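Local structure of siderophore-interacting protein (Aeromonas hydrophila, 6K2L) at residues I85-R90 with E94-F99; I18-V21 with L25-I28; H231-R234 with D239-R242; L207-E210 with Y215-F218. The protein binds flavin-adenine dinucleotide and probably reduces the iron of ferric siderophores so that the metal is released. The protein carries 1 engineered substitution. All blocks are in the same frame, centred on the assembly; numbering follows the deposited sequence.

How the interactions relate
Interactions 1 and 2 are two hairpins of the antiparallel flavin-binding barrel. They share its sheet because strands 25-31 and 94-100 are neighbours, and they meet directly through the D98-R27 salt bridge. Interactions 3 and 4 belong to the parallel-sheet half of the chain, on the other side of its centre. Their centres are about 9 Å apart, and they touch where R242 O meets F216 N and V232 packs on F218. Chemistry follows place: the partly buried barrel hairpins combine ladders of backbone bonds with arginine-carboxylate pairs. Interaction 4 is a small contact in which a buried phenylalanine edge meets a leucine and a backbone carbonyl, whereas interaction 3 brings two arginines together at the surface.

Interaction 1: I85-R90 with E94-F99; sequences IRAFRR and ELDIDF. With FAD (flavin-adenine dinucleotide), chain C.
Segments 85-90 and 94-99 form an antiparallel beta hairpin in the barrel that holds the flavin, joined by backbone hydrogen bonds, with a salt-bridge network on one face. A87 N-H gives a weak bond to D96 O, which takes a shorter one of 2.8 Å from R86 N. D96 N returns an almost straight bond to A87 O (178° at the hydrogen), and R89 and E94 exchange a reciprocal pair. On the face of A87, R89 and D96, the R89 chain bends at its third torsion (chi3 -64°), bringing its guanidinium across to two carboxylates. R89 NH2 meets the anti lone pair of E94 OE1 at 2.7 Å, and R89 NH1 reaches D96 OD2 at 3.1 Å. Both oxygens lie near the guanidinium plane, although D96 OD2 is approached from above its own carboxylate plane. One cation shared by two acids should offset their mutual repulsion. On the other face, L95 CD1 packs 3.8 Å from F88 CD1 and also touches I85. Closer to the cofactor, a water links R86 NE to D98 OD2; the stronger partners of these residues are E156 and R27. D98 O accepts a hydrogen bond from FAD N3 at 3.0 Å, tying the end of the strand to the isoalloxazine. With R86 and A87 both facing D96, the hairpin contains a classic beta bulge beside the flavin site.

Interaction 2: I18-V21 with L25-I28; sequences IQDV and LRRI
D20 and R26 face each other across segments 18-21 and 25-28 as a side-on, two-point salt bridge. R26 NE donates to the syn lone pair of D20 OD1 at 2.8 Å, while R26 NH2 reaches the syn lone pair of D20 OD2 at 3.3 Å. The carboxylate and guanidinium planes are only 17° apart, so each oxygen has its own nitrogen and the arginine is held against rotation. A112 O accepts from R26 NH1, which gives the guanidinium a third fixed point. Beside this grip, I18 CG2 lies 3.6 Å from R26 CG and flanks the arginine's aliphatic stem. Together the segments make the antiparallel hairpin of strands 11-20 and 25-31 in the closed barrel. Its firm backbone link is R27 N to Q19 O at 2.7 Å; the return bond from Q19 N to R27 O is weak, as is V21 N to L25 O where the chain leaves the ladder. On the face of Q19 and R27, the R27 guanidinium is covered on one side by V21 CG1, which stands 3.5 Å above its centre. V21 also turns its second methyl, CG2, to L25 CD2 at 3.6 Å. The charge of R27 finds its main partner on the neighbouring strand 94-100, where R27 NE pairs with D98 OD1, a residue of the flavin pocket.

Interaction 3: H231-R234 with D239-R242; sequences HVRR and DRTR
The guanidinium groups of R233 and R240 meet with their planes 82° apart, nearly perpendicular. R240 NH1 lies at the edge of the R233 group, near its plane, only 2.9 Å from R233 NH2 and 3.1 Å from R233 NE. All three are donors, so no hydrogen bond joins the pair. Such close like charges would be expected to repel, and the fine placement is doubtful, especially as R240 is exposed and touches a crystal neighbour. R233 extends from CG to NE, whereas R240 is bent at its second and third torsions, and this brings its end toward the helix. A compensating acceptor lies near the C-terminus: R233 NH2 donates to S268 O. Within the loop, D239 OD2 gathers two bonds, from T241 N at 3.2 Å and from T241 OG1 at 2.8 Å. The hydroxyl meets the anti lone pair of D239 OD2, while the amide arrives from above the carboxylate plane. The amide bond makes an Asx turn, to which the T241 hydroxyl adds a second bond, in the link from helix 222-235 to strand 243-245 within the beta-alpha-beta crossover of the parallel sheet.

Interaction 4: L207-E210 with Y215-F218; sequences LPLE and YFWF
F216 turns the rim of its ring to L209 and to the backbone carbonyl of E210, so that both partners lie at the ring edge, near its plane. L209 CD1 approaches F216 CE2 at 4.2 Å, a loose apolar touch in which the side chains slant across each other. The carbonyl is nearer, with E210 O only 3.5 Å from F216 CZ. The ring is set by a first torsion of -59°, which puts CG anti to the carbonyl carbon and sends the ring out from strand 214-218 toward the loop that leads into it. No backbone ladder forms here, and the backbones stay apart, with the CA atoms of L209 and F216 9.8 Å from each other. The F216 ring spans the gap, meeting a side chain and a backbone carbonyl of the loop after helix 198-205. The ring also meets that of Y140 on the adjacent strand and touches V232 of helix 222-235, while L209 packs on Y140 and H231, so the two residues share the layer between sheet and helix. Because aromatic edge hydrogens carry slight positive charge, E210 O probably gains a weak electrostatic attraction from the ring. Its true hydrogen bond comes from S214 OG, and E210 N donates to Y140 OH. The polar backbone atoms of E210 thus both have hydrogen-bond partners, and the ring edge probably adds a weak attraction and apolar contact.

Interaction 1: I85-R90 with E94-F99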
loop_
_atom_site.group_PDB
_atom_site.type_symbol
_atom_site.label_atom_id
_atom_site.label_comp_id
_atom_site.label_asym_id
_atom_site.label_seq_id
_atom_site.Cartn_x
_atom_site.Cartn_y
_atom_site.Cartn_z
ATOM N N ILE A 85 -10.642 -0.166 4.122
ATOM C CA ILE A 85 -9.488 -0.879 4.670
ATOM C C ILE A 85 -8.383 0.149 4.872
ATOM O O ILE A 85 -7.761 0.575 3.898
ATOM C CB ILE A 85 -9.008 -1.997 3.741
ATOM C CG1 ILE A 85 -10.091 -3.056 3.547
ATOM C CG2 ILE A 85 -7.739 -2.587 4.292
ATOM C CD1 ILE A 85 -9.709 -4.153 2.552
ATOM N N ARG A 86 -8.146 0.555 6.127
ATOM C CA ARG A 86 -7.094 1.535 6.428
ATOM C C ARG A 86 -5.701 0.951 6.213
ATOM O O ARG A 86 -4.860 1.589 5.574
ATOM C CB ARG A 86 -7.231 2.056 7.864
ATOM C CG ARG A 86 -6.072 2.933 8.348
ATOM C CD ARG A 86 -6.060 4.286 7.646
ATOM N NE ARG A 86 -4.901 5.102 7.975
ATOM C CZ ARG A 86 -3.697 4.910 7.446
ATOM N NH1 ARG A 86 -3.516 3.893 6.588
ATOM N NH2 ARG A 86 -2.676 5.709 7.783
ATOM N N ALA A 87 -5.425 -0.253 6.730
ATOM C CA ALA A 87 -4.175 -0.940 6.400
ATOM C C ALA A 87 -4.393 -2.448 6.431
ATOM O O ALA A 87 -5.327 -2.936 7.057
ATOM C CB ALA A 87 -3.039 -0.549 7.356
ATOM N N PHE A 88 -3.523 -3.198 5.766
ATOM C CA PHE A 88 -3.642 -4.654 5.776
ATOM C C PHE A 88 -2.251 -5.262 5.808
ATOM O O PHE A 88 -1.436 -4.970 4.934
ATOM C CB PHE A 88 -4.429 -5.174 4.560
ATOM C CG PHE A 88 -4.417 -6.668 4.432
ATOM C CD1 PHE A 88 -4.994 -7.473 5.409
ATOM C CD2 PHE A 88 -3.804 -7.278 3.336
ATOM C CE1 PHE A 88 -4.951 -8.876 5.292
ATOM C CE2 PHE A 88 -3.764 -8.679 3.205
ATOM C CZ PHE A 88 -4.325 -9.479 4.184
ATOM N N ARG A 89 -1.984 -6.104 6.814
ATOM C CA ARG A 89 -0.691 -6.774 7.012
ATOM C C ARG A 89 -0.915 -8.280 6.893
ATOM O O ARG A 89 -1.344 -8.941 7.850
ATOM C CB ARG A 89 -0.084 -6.392 8.365
ATOM C CG ARG A 89 0.281 -4.914 8.452
ATOM C CD ARG A 89 0.734 -4.491 9.852
ATOM N NE ARG A 89 -0.311 -4.612 10.867
ATOM C CZ ARG A 89 -1.196 -3.654 11.158
ATOM N NH1 ARG A 89 -1.185 -2.500 10.495
ATOM N NH2 ARG A 89 -2.103 -3.848 12.114
ATOM N N ARG A 90 -0.644 -8.809 5.699
ATOM C CA ARG A 90 -0.907 -10.219 5.415
ATOM C C ARG A 90 -0.160 -11.138 6.376
ATOM O O ARG A 90 -0.753 -12.056 6.961
ATOM C CB ARG A 90 -0.520 -10.534 3.981
ATOM C CG ARG A 90 -1.096 -11.821 3.478
ATOM C CD ARG A 90 -0.587 -12.096 2.088
ATOM N NE ARG A 90 -1.219 -11.230 1.106
ATOM C CZ ARG A 90 -2.497 -11.313 0.768
ATOM N NH1 ARG A 90 -3.276 -12.211 1.348
ATOM N NH2 ARG A 90 -3.005 -10.493 -0.140
ATOM N N GLU A 94 -3.539 -9.293 9.899
ATOM C CA GLU A 94 -4.219 -8.165 10.531
ATOM C C GLU A 94 -4.796 -7.239 9.474
ATOM O O GLU A 94 -4.202 -7.055 8.406
ATOM C CB GLU A 94 -3.268 -7.363 11.437
ATOM C CG GLU A 94 -3.004 -8.008 12.801
ATOM C CD GLU A 94 -1.807 -7.387 13.523
ATOM O OE1 GLU A 94 -1.672 -6.144 13.462
ATOM O OE2 GLU A 94 -1.011 -8.128 14.156
ATOM N N LEU A 95 -5.946 -6.643 9.789
ATOM C CA LEU A 95 -6.649 -5.716 8.920
ATOM C C LEU A 95 -7.198 -4.577 9.771
ATOM O O LEU A 95 -7.918 -4.833 10.729
ATOM C CB LEU A 95 -7.785 -6.433 8.170
ATOM C CG LEU A 95 -8.415 -5.564 7.078
ATOM C CD1 LEU A 95 -8.568 -6.333 5.809
ATOM C CD2 LEU A 95 -9.746 -4.982 7.552
ATOM N N ASP A 96 -6.882 -3.326 9.426
ATOM C CA ASP A 96 -7.255 -2.142 10.205
ATOM C C ASP A 96 -8.425 -1.405 9.577
ATOM O O ASP A 96 -8.370 -1.022 8.409
ATOM C CB ASP A 96 -6.084 -1.150 10.287
ATOM C CG ASP A 96 -5.023 -1.586 11.249
ATOM O OD1 ASP A 96 -5.322 -2.482 12.069
ATOM O OD2 ASP A 96 -3.889 -1.039 11.185
ATOM N N ILE A 97 -9.460 -1.145 10.357
ATOM C CA ILE A 97 -10.529 -0.255 9.925
ATOM C C ILE A 97 -10.633 0.897 10.908
ATOM O O ILE A 97 -10.699 0.658 12.121
ATOM C CB ILE A 97 -11.870 -0.989 9.831
ATOM C CG1 ILE A 97 -11.730 -2.192 8.914
ATOM C CG2 ILE A 97 -12.917 -0.039 9.298
ATOM C CD1 ILE A 97 -12.979 -3.129 8.970
ATOM N N ASP A 98 -10.678 2.142 10.394
ATOM C CA ASP A 98 -10.793 3.344 11.228
ATOM C C ASP A 98 -12.222 3.903 11.228
ATOM O O ASP A 98 -12.734 4.324 10.179
ATOM C CB ASP A 98 -9.846 4.442 10.755
ATOM C CG ASP A 98 -8.373 4.126 10.991
ATOM O OD1 ASP A 98 -8.024 3.078 11.601
ATOM O OD2 ASP A 98 -7.546 4.969 10.554
ATOM N N PHE A 99 -12.831 3.975 12.411
ATOM C CA PHE A 99 -14.220 4.399 12.599
ATOM C C PHE A 99 -14.290 5.864 13.034
ATOM O O PHE A 99 -13.690 6.236 14.052
ATOM C CB PHE A 99 -14.896 3.507 13.655
ATOM C CG PHE A 99 -15.289 2.160 13.137
ATOM C CD1 PHE A 99 -14.326 1.165 12.934
ATOM C CD2 PHE A 99 -16.611 1.881 12.812
ATOM C CE1 PHE A 99 -14.681 -0.075 12.419
ATOM C CE2 PHE A 99 -16.969 0.635 12.304
ATOM C CZ PHE A 99 -16.007 -0.338 12.113
HETATM P PA FAD C . -25.971 5.200 10.266
HETATM O O1A FAD C . -26.813 4.128 10.882
HETATM O O2A FAD C . -25.712 5.067 8.760
HETATM O O5B FAD C . -26.571 6.699 10.416
HETATM C C5B FAD C . -27.074 7.193 11.676
HETATM C C4B FAD C . -27.070 8.707 11.737
HETATM O O4B FAD C . -25.739 9.191 12.030
HETATM C C3B FAD C . -27.513 9.463 10.486
HETATM O O3B FAD C . -28.217 10.647 10.854
HETATM C C2B FAD C . -26.182 9.772 9.787
HETATM O O2B FAD C . -26.189 10.934 8.960
HETATM C C1B FAD C . -25.256 10.008 10.976
HETATM N N9A FAD C . -23.897 9.598 10.725
HETATM C C8A FAD C . -23.488 8.470 10.059
HETATM N N7A FAD C . -22.184 8.323 10.009
HETATM C C5A FAD C . -21.707 9.427 10.702
HETATM C C6A FAD C . -20.404 9.859 11.010
HETATM N N6A FAD C . -19.305 9.182 10.673
HETATM N N1A FAD C . -20.273 11.016 11.709
HETATM C C2A FAD C . -21.377 11.683 12.059
HETATM N N3A FAD C . -22.657 11.363 11.832
HETATM C C4A FAD C . -22.753 10.218 11.151
HETATM N N1 FAD C . -16.991 5.829 7.572
HETATM C C2 FAD C . -16.010 5.644 8.505
HETATM O O2 FAD C . -16.167 5.957 9.687
HETATM N N3 FAD C . -14.792 5.102 8.128
HETATM C C4 FAD C . -14.438 4.708 6.861
HETATM O O4 FAD C . -13.323 4.230 6.650
HETATM C C4X FAD C . -15.490 4.893 5.876
HETATM N N5 FAD C . -15.242 4.530 4.622
HETATM C C5X FAD C . -16.236 4.716 3.693
HETATM C C6 FAD C . -15.985 4.365 2.374
HETATM C C7 FAD C . -16.947 4.554 1.384
HETATM C C7M FAD C . -16.639 4.136 -0.031
HETATM C C8 FAD C . -18.207 5.077 1.733
HETATM C C8M FAD C . -19.294 5.255 0.701
HETATM C C9 FAD C . -18.466 5.413 3.058
HETATM C C9A FAD C . -17.493 5.248 4.035
HETATM N N10 FAD C . -17.720 5.622 5.375
HETATM C C10 FAD C . -16.731 5.469 6.326
HETATM C "C1'" FAD C . -19.009 6.218 5.775
HETATM C "C2'" FAD C . -19.888 5.307 6.633
HETATM O "O2'" FAD C . -20.442 4.231 5.868
HETATM C "C3'" FAD C . -21.018 6.150 7.230
HETATM O "O3'" FAD C . -20.466 6.983 8.247
HETATM C "C4'" FAD C . -22.175 5.343 7.817
HETATM O "O4'" FAD C . -23.352 6.156 7.799
HETATM C "C5'" FAD C . -21.858 4.859 9.216
HETATM O "O5'" FAD C . -22.899 3.966 9.654
HETATM P P FAD C . -23.507 4.060 11.108
HETATM O O1P FAD C . -24.269 2.746 11.325
HETATM O O2P FAD C . -22.495 4.367 12.117
HETATM O O3P FAD C . -24.556 5.261 10.992
HETATM O O HOH W 1 -6.596 7.162 9.101
#

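Interaction 2: I18-V21 with L25-I28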
loop_
_atom_site.group_PDB
_atom_site.type_symbol
_atom_site.label_atom_id
_atom_site.label_comp_id
_atom_site.label_asym_id
_atom_site.label_seq_id
_atom_site.Cartn_x
_atom_site.Cartn_y
_atom_site.Cartn_z
ATOM N N ILE A 18 -7.636 -2.230 19.850
ATOM C CA ILE A 18 -8.335 -0.997 19.547
ATOM C C ILE A 18 -7.418 0.145 19.938
ATOM O O ILE A 18 -6.583 0.011 20.834
ATOM C CB ILE A 18 -9.675 -0.923 20.311
ATOM C CG1 ILE A 18 -10.501 -2.172 20.040
ATOM C CG2 ILE A 18 -10.463 0.290 19.932
ATOM C CD1 ILE A 18 -10.765 -2.983 21.271
ATOM N N GLN A 19 -7.573 1.277 19.267
ATOM C CA GLN A 19 -6.653 2.383 19.468
ATOM C C GLN A 19 -7.339 3.671 19.031
ATOM O O GLN A 19 -7.985 3.711 17.984
ATOM C CB GLN A 19 -5.363 2.147 18.676
ATOM C CG GLN A 19 -4.583 3.405 18.421
ATOM C CD GLN A 19 -3.224 3.129 17.818
ATOM O OE1 GLN A 19 -3.096 2.306 16.901
ATOM N NE2 GLN A 19 -2.194 3.816 18.329
ATOM N N ASP A 20 -7.211 4.716 19.821
ATOM C CA ASP A 20 -7.807 5.997 19.450
ATOM C C ASP A 20 -6.698 6.895 18.910
ATOM O O ASP A 20 -5.925 7.473 19.674
ATOM C CB ASP A 20 -8.532 6.611 20.641
ATOM C CG ASP A 20 -9.951 6.060 20.807
ATOM O OD1 ASP A 20 -10.312 5.096 20.086
ATOM O OD2 ASP A 20 -10.703 6.591 21.666
ATOM N N VAL A 21 -6.610 6.997 17.575
ATOM C CA VAL A 21 -5.570 7.830 16.974
ATOM C C VAL A 21 -5.893 9.292 17.196
ATOM O O VAL A 21 -5.007 10.150 17.191
ATOM C CB VAL A 21 -5.389 7.524 15.476
ATOM C CG1 VAL A 21 -5.355 6.029 15.233
ATOM C CG2 VAL A 21 -6.487 8.165 14.716
ATOM N N LEU A 25 -11.623 9.197 16.168
ATOM C CA LEU A 25 -11.192 8.296 15.110
ATOM C C LEU A 25 -10.581 7.073 15.780
ATOM O O LEU A 25 -9.530 7.160 16.417
ATOM C CB LEU A 25 -10.208 8.980 14.158
ATOM C CG LEU A 25 -10.078 8.201 12.833
ATOM C CD1 LEU A 25 -11.389 8.257 12.028
ATOM C CD2 LEU A 25 -8.870 8.632 11.996
ATOM N N ARG A 26 -11.244 5.939 15.652
ATOM C CA ARG A 26 -10.892 4.748 16.415
ATOM C C ARG A 26 -10.425 3.660 15.458
ATOM O O ARG A 26 -11.196 3.210 14.609
ATOM C CB ARG A 26 -12.086 4.281 17.249
ATOM C CG ARG A 26 -11.786 3.073 18.103
ATOM C CD ARG A 26 -12.909 2.799 19.082
ATOM N NE ARG A 26 -12.727 3.631 20.271
ATOM C CZ ARG A 26 -13.708 4.038 21.066
ATOM N NH1 ARG A 26 -14.960 3.669 20.821
ATOM N NH2 ARG A 26 -13.433 4.805 22.107
ATOM N N ARG A 27 -9.163 3.261 15.578
ATOM C CA ARG A 27 -8.555 2.250 14.713
ATOM C C ARG A 27 -8.762 0.883 15.349
ATOM O O ARG A 27 -8.162 0.574 16.391
ATOM C CB ARG A 27 -7.062 2.515 14.517
ATOM C CG ARG A 27 -6.307 1.385 13.798
ATOM C CD ARG A 27 -5.045 1.903 13.071
ATOM N NE ARG A 27 -5.329 3.176 12.420
ATOM C CZ ARG A 27 -4.472 4.190 12.305
ATOM N NH1 ARG A 27 -3.233 4.086 12.785
ATOM N NH2 ARG A 27 -4.875 5.313 11.702
ATOM N N ILE A 28 -9.599 0.062 14.722
ATOM C CA ILE A 28 -9.891 -1.280 15.193
ATOM C C ILE A 28 -9.119 -2.252 14.319
ATOM O O ILE A 28 -9.203 -2.201 13.086
ATOM C CB ILE A 28 -11.395 -1.563 15.156
ATOM C CG1 ILE A 28 -12.119 -0.653 16.158
ATOM C CG2 ILE A 28 -11.627 -3.008 15.408
ATOM C CD1 ILE A 28 -13.652 -0.669 16.022
#

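Interaction 3: H231-R234 with D239-R242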
loop_
_atom_site.group_PDB
_atom_site.type_symbol
_atom_site.label_atom_id
_atom_site.label_comp_id
_atom_site.label_asym_id
_atom_site.label_seq_id
_atom_site.Cartn_x
_atom_site.Cartn_y
_atom_site.Cartn_z
ATOM N N HIS A 231 -17.737 22.429 -8.892
ATOM C CA HIS A 231 -16.685 23.389 -9.195
ATOM C C HIS A 231 -15.752 22.861 -10.274
ATOM O O HIS A 231 -15.434 23.574 -11.237
ATOM C CB HIS A 231 -15.889 23.718 -7.944
ATOM C CG HIS A 231 -14.758 24.662 -8.198
ATOM N ND1 HIS A 231 -13.436 24.326 -7.988
ATOM C CD2 HIS A 231 -14.754 25.931 -8.668
ATOM C CE1 HIS A 231 -12.668 25.352 -8.307
ATOM N NE2 HIS A 231 -13.443 26.337 -8.727
ATOM N N VAL A 232 -15.307 21.610 -10.136
ATOM C CA VAL A 232 -14.454 21.015 -11.164
ATOM C C VAL A 232 -15.168 20.919 -12.510
ATOM O O VAL A 232 -14.539 21.101 -13.565
ATOM C CB VAL A 232 -13.947 19.635 -10.696
ATOM C CG1 VAL A 232 -13.228 18.875 -11.817
ATOM C CG2 VAL A 232 -13.024 19.808 -9.493
ATOM N N ARG A 233 -16.464 20.645 -12.514
ATOM C CA ARG A 233 -17.164 20.596 -13.785
ATOM C C ARG A 233 -17.390 21.975 -14.401
ATOM O O ARG A 233 -17.503 22.072 -15.624
ATOM C CB ARG A 233 -18.488 19.837 -13.631
ATOM C CG ARG A 233 -18.334 18.314 -13.688
ATOM C CD ARG A 233 -19.453 17.679 -12.897
ATOM N NE ARG A 233 -19.747 16.287 -13.229
ATOM C CZ ARG A 233 -20.872 15.674 -12.863
ATOM N NH1 ARG A 233 -21.803 16.350 -12.191
ATOM N NH2 ARG A 233 -21.081 14.405 -13.180
ATOM N N ARG A 234 -17.406 23.046 -13.611
ATOM C CA ARG A 234 -17.651 24.369 -14.180
ATOM C C ARG A 234 -16.373 25.094 -14.604
ATOM O O ARG A 234 -16.336 25.689 -15.684
ATOM C CB ARG A 234 -18.452 25.231 -13.194
ATOM C CG ARG A 234 -19.798 24.589 -12.846
ATOM C CD ARG A 234 -20.718 25.533 -12.098
ATOM N NE ARG A 234 -21.377 26.463 -13.012
ATOM C CZ ARG A 234 -21.252 27.787 -12.959
ATOM N NH1 ARG A 234 -20.495 28.336 -12.012
ATOM N NH2 ARG A 234 -21.890 28.558 -13.843
ATOM N N ASP A 239 -11.646 14.740 -17.441
ATOM C CA ASP A 239 -12.426 13.550 -17.737
ATOM C C ASP A 239 -12.909 12.882 -16.451
ATOM O O ASP A 239 -12.273 12.968 -15.396
ATOM C CB ASP A 239 -11.619 12.545 -18.562
ATOM C CG ASP A 239 -12.473 11.391 -19.063
ATOM O OD1 ASP A 239 -13.459 11.640 -19.813
ATOM O OD2 ASP A 239 -12.182 10.233 -18.682
ATOM N N ARG A 240 -14.063 12.204 -16.569
ATOM C CA ARG A 240 -14.717 11.553 -15.439
ATOM C C ARG A 240 -13.815 10.518 -14.786
ATOM O O ARG A 240 -13.937 10.253 -13.586
ATOM C CB ARG A 240 -16.022 10.893 -15.913
ATOM C CG ARG A 240 -16.926 10.349 -14.809
ATOM C CD ARG A 240 -18.399 10.673 -15.052
ATOM N NE ARG A 240 -18.696 12.096 -14.855
ATOM C CZ ARG A 240 -19.122 12.930 -15.811
ATOM N NH1 ARG A 240 -19.349 14.206 -15.512
ATOM N NH2 ARG A 240 -19.322 12.505 -17.063
ATOM N N THR A 241 -12.913 9.913 -15.551
ATOM C CA THR A 241 -12.046 8.896 -14.972
ATOM C C THR A 241 -11.004 9.479 -14.015
ATOM O O THR A 241 -10.401 8.726 -13.247
ATOM C CB THR A 241 -11.358 8.111 -16.088
ATOM O OG1 THR A 241 -10.516 8.990 -16.846
ATOM C CG2 THR A 241 -12.386 7.500 -17.001
ATOM N N ARG A 242 -10.765 10.790 -14.048
ATOM C CA ARG A 242 -9.781 11.414 -13.172
ATOM C C ARG A 242 -10.429 12.240 -12.070
ATOM O O ARG A 242 -9.772 13.091 -11.465
ATOM C CB ARG A 242 -8.807 12.249 -13.994
ATOM C CG ARG A 242 -7.769 11.354 -14.628
ATOM C CD ARG A 242 -7.124 11.970 -15.837
ATOM N NE ARG A 242 -6.770 13.358 -15.612
ATOM C CZ ARG A 242 -7.388 14.394 -16.165
ATOM N NH1 ARG A 242 -8.409 14.186 -16.985
ATOM N NH2 ARG A 242 -6.975 15.633 -15.887
#

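Interaction 4: L207-E210 with Y215-F218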
loop_
_atom_site.group_PDB
_atom_site.type_symbol
_atom_site.label_atom_id
_atom_site.label_comp_id
_atom_site.label_asym_id
_atom_site.label_seq_id
_atom_site.Cartn_x
_atom_site.Cartn_y
_atom_site.Cartn_z
ATOM N N LEU A 207 -8.143 27.931 -4.951
ATOM C CA LEU A 207 -6.823 27.455 -5.366
ATOM C C LEU A 207 -6.768 27.239 -6.880
ATOM O O LEU A 207 -7.719 26.731 -7.479
ATOM C CB LEU A 207 -6.448 26.147 -4.669
ATOM C CG LEU A 207 -6.619 26.025 -3.160
ATOM C CD1 LEU A 207 -6.783 24.546 -2.784
ATOM C CD2 LEU A 207 -5.478 26.671 -2.375
ATOM N N PRO A 208 -5.656 27.596 -7.516
ATOM C CA PRO A 208 -5.467 27.239 -8.926
ATOM C C PRO A 208 -5.265 25.736 -9.091
ATOM O O PRO A 208 -4.422 25.129 -8.429
ATOM C CB PRO A 208 -4.211 28.020 -9.320
ATOM C CG PRO A 208 -3.459 28.164 -8.034
ATOM C CD PRO A 208 -4.511 28.343 -6.973
ATOM N N LEU A 209 -6.025 25.143 -10.001
ATOM C CA LEU A 209 -6.017 23.705 -10.204
ATOM C C LEU A 209 -5.458 23.372 -11.582
ATOM O O LEU A 209 -5.777 24.033 -12.573
ATOM C CB LEU A 209 -7.434 23.125 -10.060
ATOM C CG LEU A 209 -8.207 23.508 -8.792
ATOM C CD1 LEU A 209 -9.691 23.234 -8.968
ATOM C CD2 LEU A 209 -7.646 22.795 -7.571
ATOM N N GLU A 210 -4.627 22.342 -11.634
ATOM C CA GLU A 210 -4.179 21.787 -12.896
ATOM C C GLU A 210 -5.241 20.870 -13.474
ATOM O O GLU A 210 -5.733 19.974 -12.783
ATOM C CB GLU A 210 -2.892 21.014 -12.676
ATOM C CG GLU A 210 -1.779 21.927 -12.203
ATOM C CD GLU A 210 -1.196 22.757 -13.340
ATOM O OE1 GLU A 210 -1.302 22.292 -14.505
ATOM O OE2 GLU A 210 -0.633 23.852 -13.057
ATOM N N TYR A 215 -5.521 14.226 -10.545
ATOM C CA TYR A 215 -6.538 13.346 -9.990
ATOM C C TYR A 215 -7.256 14.091 -8.871
ATOM O O TYR A 215 -6.612 14.589 -7.941
ATOM C CB TYR A 215 -5.911 12.062 -9.463
ATOM C CG TYR A 215 -6.913 11.045 -8.966
ATOM C CD1 TYR A 215 -7.898 10.547 -9.812
ATOM C CD2 TYR A 215 -6.857 10.560 -7.650
ATOM C CE1 TYR A 215 -8.813 9.605 -9.363
ATOM C CE2 TYR A 215 -7.765 9.614 -7.194
ATOM C CZ TYR A 215 -8.740 9.144 -8.061
ATOM O OH TYR A 215 -9.649 8.218 -7.620
ATOM N N PHE A 216 -8.581 14.179 -8.975
ATOM C CA PHE A 216 -9.425 14.834 -7.991
ATOM C C PHE A 216 -10.184 13.776 -7.204
ATOM O O PHE A 216 -10.810 12.897 -7.788
ATOM C CB PHE A 216 -10.396 15.791 -8.670
ATOM C CG PHE A 216 -9.722 16.871 -9.464
ATOM C CD1 PHE A 216 -9.191 16.610 -10.728
ATOM C CD2 PHE A 216 -9.627 18.155 -8.954
ATOM C CE1 PHE A 216 -8.571 17.625 -11.457
ATOM C CE2 PHE A 216 -9.007 19.176 -9.685
ATOM C CZ PHE A 216 -8.475 18.907 -10.934
ATOM N N TRP A 217 -10.092 13.844 -5.881
ATOM C CA TRP A 217 -10.683 12.851 -4.998
ATOM C C TRP A 217 -11.514 13.592 -3.965
ATOM O O TRP A 217 -10.964 14.333 -3.144
ATOM C CB TRP A 217 -9.609 12.002 -4.336
ATOM C CG TRP A 217 -10.122 10.779 -3.642
ATOM C CD1 TRP A 217 -10.112 9.499 -4.124
ATOM C CD2 TRP A 217 -10.730 10.713 -2.341
ATOM N NE1 TRP A 217 -10.675 8.640 -3.202
ATOM C CE2 TRP A 217 -11.049 9.362 -2.095
ATOM C CE3 TRP A 217 -10.990 11.654 -1.346
ATOM C CZ2 TRP A 217 -11.617 8.936 -0.897
ATOM C CZ3 TRP A 217 -11.559 11.231 -0.157
ATOM C CH2 TRP A 217 -11.865 9.885 0.057
ATOM N N PHE A 218 -12.839 13.421 -4.037
ATOM C CA PHE A 218 -13.804 14.031 -3.134
ATOM C C PHE A 218 -14.581 12.904 -2.448
ATOM O O PHE A 218 -15.241 12.102 -3.121
ATOM C CB PHE A 218 -14.742 14.966 -3.911
ATOM C CG PHE A 218 -14.023 15.955 -4.825
ATOM C CD1 PHE A 218 -12.978 16.738 -4.348
ATOM C CD2 PHE A 218 -14.404 16.108 -6.153
ATOM C CE1 PHE A 218 -12.322 17.651 -5.185
ATOM C CE2 PHE A 218 -13.763 17.009 -6.994
ATOM C CZ PHE A 218 -12.724 17.793 -6.512
#